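Local coordinates for PTS system, nitrogen regulatory IIA protein (Neisseria meningitidis, PDB 2A0J), which probably serves in nitrogen regulation as a phosphotransferase-system IIA protein, with phosphohistidine-dependent phosphotransfer and protein kinase activation as its likely activities, at residues A[79-84]-A[100-105]. Sequence-based numbering, arbitrary orientation.
Sequences AFIRTR and IFILLV
Ala79, Phe80 and Ile81 pair with Ile102, Phe101 and Ile100 as the two central, antiparallel strands of the four-stranded mixed sheet in this EIIA type 2 domain; strands 13-17 and 63-70 flank them. Four backbone hydrogen bonds set the register. Ala79 and Ile102 exchange two, Ala79 N to Ile102 O and Ile102 N to Ala79 O, both 3.0 Å. Ile81 and Ile100 exchange the other two: Ile81 N to Ile100 O at 2.7 Å, and the straighter Ile100 N to Ile81 O, 172° at the hydrogen. Between these pairs lies the non-hydrogen-bonded pair Phe80-Phe101, where CA-H...O contacts run from Phe80 CA to Ile100 O and from Phe101 CA to Ala79 O.

The side chains of Ala79, Ile81, Ile100 and Ile102 share one face of the sheet, which packs against helix 22-33, where Leu25 meets Ile81 and Ile100, and Leu33 meets Ala79 and Ile102. Ile102 CD1 extends toward strand 77-83, 4.2 Å from both Ala79 CB and Ile81 CG1. Thr83 and Ile100 cross at about a right angle, Thr83 CG2 touching Ile100 CD1 at 3.7 Å, while Thr83 OG1 hydrogen-bonds Glu85 O.

The other face carries the aromatic pair, packed against Leu146 of helix 139-146. With CG anti to the backbone N in both (chi1 -173° in Phe80, -169° in Phe101), each CG lies beside its own carbonyl carbon; the two side chains cross at about a right angle. Phe101 CD2 comes to the edge of the Phe80 ring, 3.8 Å from Phe80 CD1, while Ala79 O sits over one face of the Phe101 ring, offset toward its rim and 3.8 Å from Phe101 CG.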
loop_
_atom_site.group_PDB
_atom_site.type_symbol
_atom_site.label_atom_id
_atom_site.label_comp_id
_atom_site.label_asym_id
_atom_site.label_seq_id
_atom_site.Cartn_x
_atom_site.Cartn_y
_atom_site.Cartn_z
ATOM N N ALA A 79 0.992 2.393 4.467
ATOM C CA ALA A 79 1.491 1.169 5.078
ATOM C C ALA A 79 2.134 0.322 3.995
ATOM O O ALA A 79 1.897 0.537 2.805
ATOM C CB ALA A 79 0.353 0.396 5.732
ATOM N N PHE A 80 2.956 -0.636 4.407
ATOM C CA PHE A 80 3.602 -1.513 3.447
ATOM C C PHE A 80 3.471 -2.951 3.927
ATOM O O PHE A 80 3.693 -3.235 5.106
ATOM C CB PHE A 80 5.081 -1.153 3.291
ATOM C CG PHE A 80 5.764 -1.914 2.199
ATOM C CD1 PHE A 80 5.549 -1.578 0.864
ATOM C CD2 PHE A 80 6.576 -3.006 2.496
ATOM C CE1 PHE A 80 6.130 -2.321 -0.164
ATOM C CE2 PHE A 80 7.162 -3.757 1.473
ATOM C CZ PHE A 80 6.936 -3.412 0.137
ATOM N N ILE A 81 3.108 -3.849 3.013
ATOM C CA ILE A 81 2.944 -5.262 3.343
ATOM C C ILE A 81 3.692 -6.218 2.421
ATOM O O ILE A 81 3.610 -6.109 1.198
ATOM C CB ILE A 81 1.470 -5.692 3.303
ATOM C CG1 ILE A 81 0.652 -4.876 4.301
ATOM C CG2 ILE A 81 1.368 -7.187 3.596
ATOM C CD1 ILE A 81 -0.816 -5.288 4.367
ATOM N N ARG A 82 4.408 -7.161 3.030
ATOM C CA ARG A 82 5.156 -8.192 2.310
ATOM C C ARG A 82 4.471 -9.501 2.702
ATOM O O ARG A 82 4.502 -9.905 3.868
ATOM C CB ARG A 82 6.621 -8.221 2.758
ATOM C CG ARG A 82 7.639 -8.224 1.621
ATOM C CD ARG A 82 8.436 -9.511 1.568
ATOM N NE ARG A 82 9.100 -9.795 2.840
ATOM C CZ ARG A 82 10.286 -9.322 3.202
ATOM N NH1 ARG A 82 10.973 -8.534 2.394
ATOM N NH2 ARG A 82 10.786 -9.644 4.379
ATOM N N THR A 83 3.836 -10.144 1.726
ATOM C CA THR A 83 3.114 -11.387 1.964
ATOM C C THR A 83 4.030 -12.613 2.026
ATOM O O THR A 83 5.062 -12.666 1.361
ATOM C CB THR A 83 2.030 -11.595 0.870
ATOM O OG1 THR A 83 2.638 -11.554 -0.431
ATOM C CG2 THR A 83 0.962 -10.490 0.956
ATOM N N ARG A 84 3.658 -13.591 2.846
ATOM C CA ARG A 84 4.448 -14.810 2.969
ATOM C C ARG A 84 4.348 -15.569 1.650
ATOM O O ARG A 84 5.310 -16.190 1.196
ATOM C CB ARG A 84 3.916 -15.682 4.106
ATOM C CG ARG A 84 4.766 -16.913 4.376
ATOM C CD ARG A 84 4.227 -17.706 5.556
ATOM N NE ARG A 84 4.028 -16.850 6.719
ATOM C CZ ARG A 84 3.583 -17.275 7.895
ATOM N NH1 ARG A 84 3.289 -18.556 8.068
ATOM N NH2 ARG A 84 3.428 -16.417 8.893
ATOM N N ILE A 100 2.760 -4.927 -1.263
ATOM C CA ILE A 100 1.617 -4.018 -1.251
ATOM C C ILE A 100 1.830 -2.708 -0.478
ATOM O O ILE A 100 2.122 -2.718 0.719
ATOM C CB ILE A 100 0.342 -4.726 -0.661
ATOM C CG1 ILE A 100 0.099 -6.073 -1.355
ATOM C CG2 ILE A 100 -0.890 -3.840 -0.845
ATOM C CD1 ILE A 100 0.952 -7.212 -0.835
ATOM N N PHE A 101 1.683 -1.580 -1.172
ATOM C CA PHE A 101 1.803 -0.273 -0.532
ATOM C C PHE A 101 0.411 0.387 -0.540
ATOM O O PHE A 101 -0.152 0.648 -1.604
ATOM C CB PHE A 101 2.824 0.610 -1.270
ATOM C CG PHE A 101 3.195 1.863 -0.517
ATOM C CD1 PHE A 101 2.271 2.896 -0.351
ATOM C CD2 PHE A 101 4.449 1.988 0.074
ATOM C CE1 PHE A 101 2.588 4.034 0.399
ATOM C CE2 PHE A 101 4.779 3.123 0.829
ATOM C CZ PHE A 101 3.846 4.145 0.991
ATOM N N ILE A 102 -0.148 0.637 0.645
ATOM C CA ILE A 102 -1.473 1.253 0.750
ATOM C C ILE A 102 -1.356 2.717 1.125
ATOM O O ILE A 102 -0.546 3.080 1.969
ATOM C CB ILE A 102 -2.358 0.577 1.823
ATOM C CG1 ILE A 102 -2.307 -0.946 1.685
ATOM C CG2 ILE A 102 -3.790 1.069 1.687
ATOM C CD1 ILE A 102 -1.073 -1.587 2.322
ATOM N N LEU A 103 -2.172 3.554 0.497
ATOM C CA LEU A 103 -2.163 4.985 0.773
ATOM C C LEU A 103 -3.562 5.563 0.956
ATOM O O LEU A 103 -4.431 5.373 0.105
ATOM C CB LEU A 103 -1.473 5.744 -0.362
ATOM C CG LEU A 103 -1.409 7.258 -0.124
ATOM C CD1 LEU A 103 -0.496 7.537 1.061
ATOM C CD2 LEU A 103 -0.902 7.978 -1.356
ATOM N N LEU A 104 -3.767 6.267 2.068
ATOM C CA LEU A 104 -5.044 6.927 2.368
ATOM C C LEU A 104 -4.776 8.439 2.371
ATOM O O LEU A 104 -3.984 8.936 3.176
ATOM C CB LEU A 104 -5.568 6.510 3.740
ATOM C CG LEU A 104 -6.908 5.786 3.829
ATOM C CD1 LEU A 104 -7.352 5.820 5.290
ATOM C CD2 LEU A 104 -7.962 6.446 2.934
ATOM N N VAL A 105 -5.441 9.175 1.487
ATOM C CA VAL A 105 -5.210 10.609 1.406
ATOM C C VAL A 105 -6.426 11.492 1.671
ATOM O O VAL A 105 -7.569 11.088 1.449
ATOM C CB VAL A 105 -4.628 10.983 0.017
ATOM C CG1 VAL A 105 -3.312 10.260 -0.197
ATOM C CG2 VAL A 105 -5.612 10.613 -1.095
#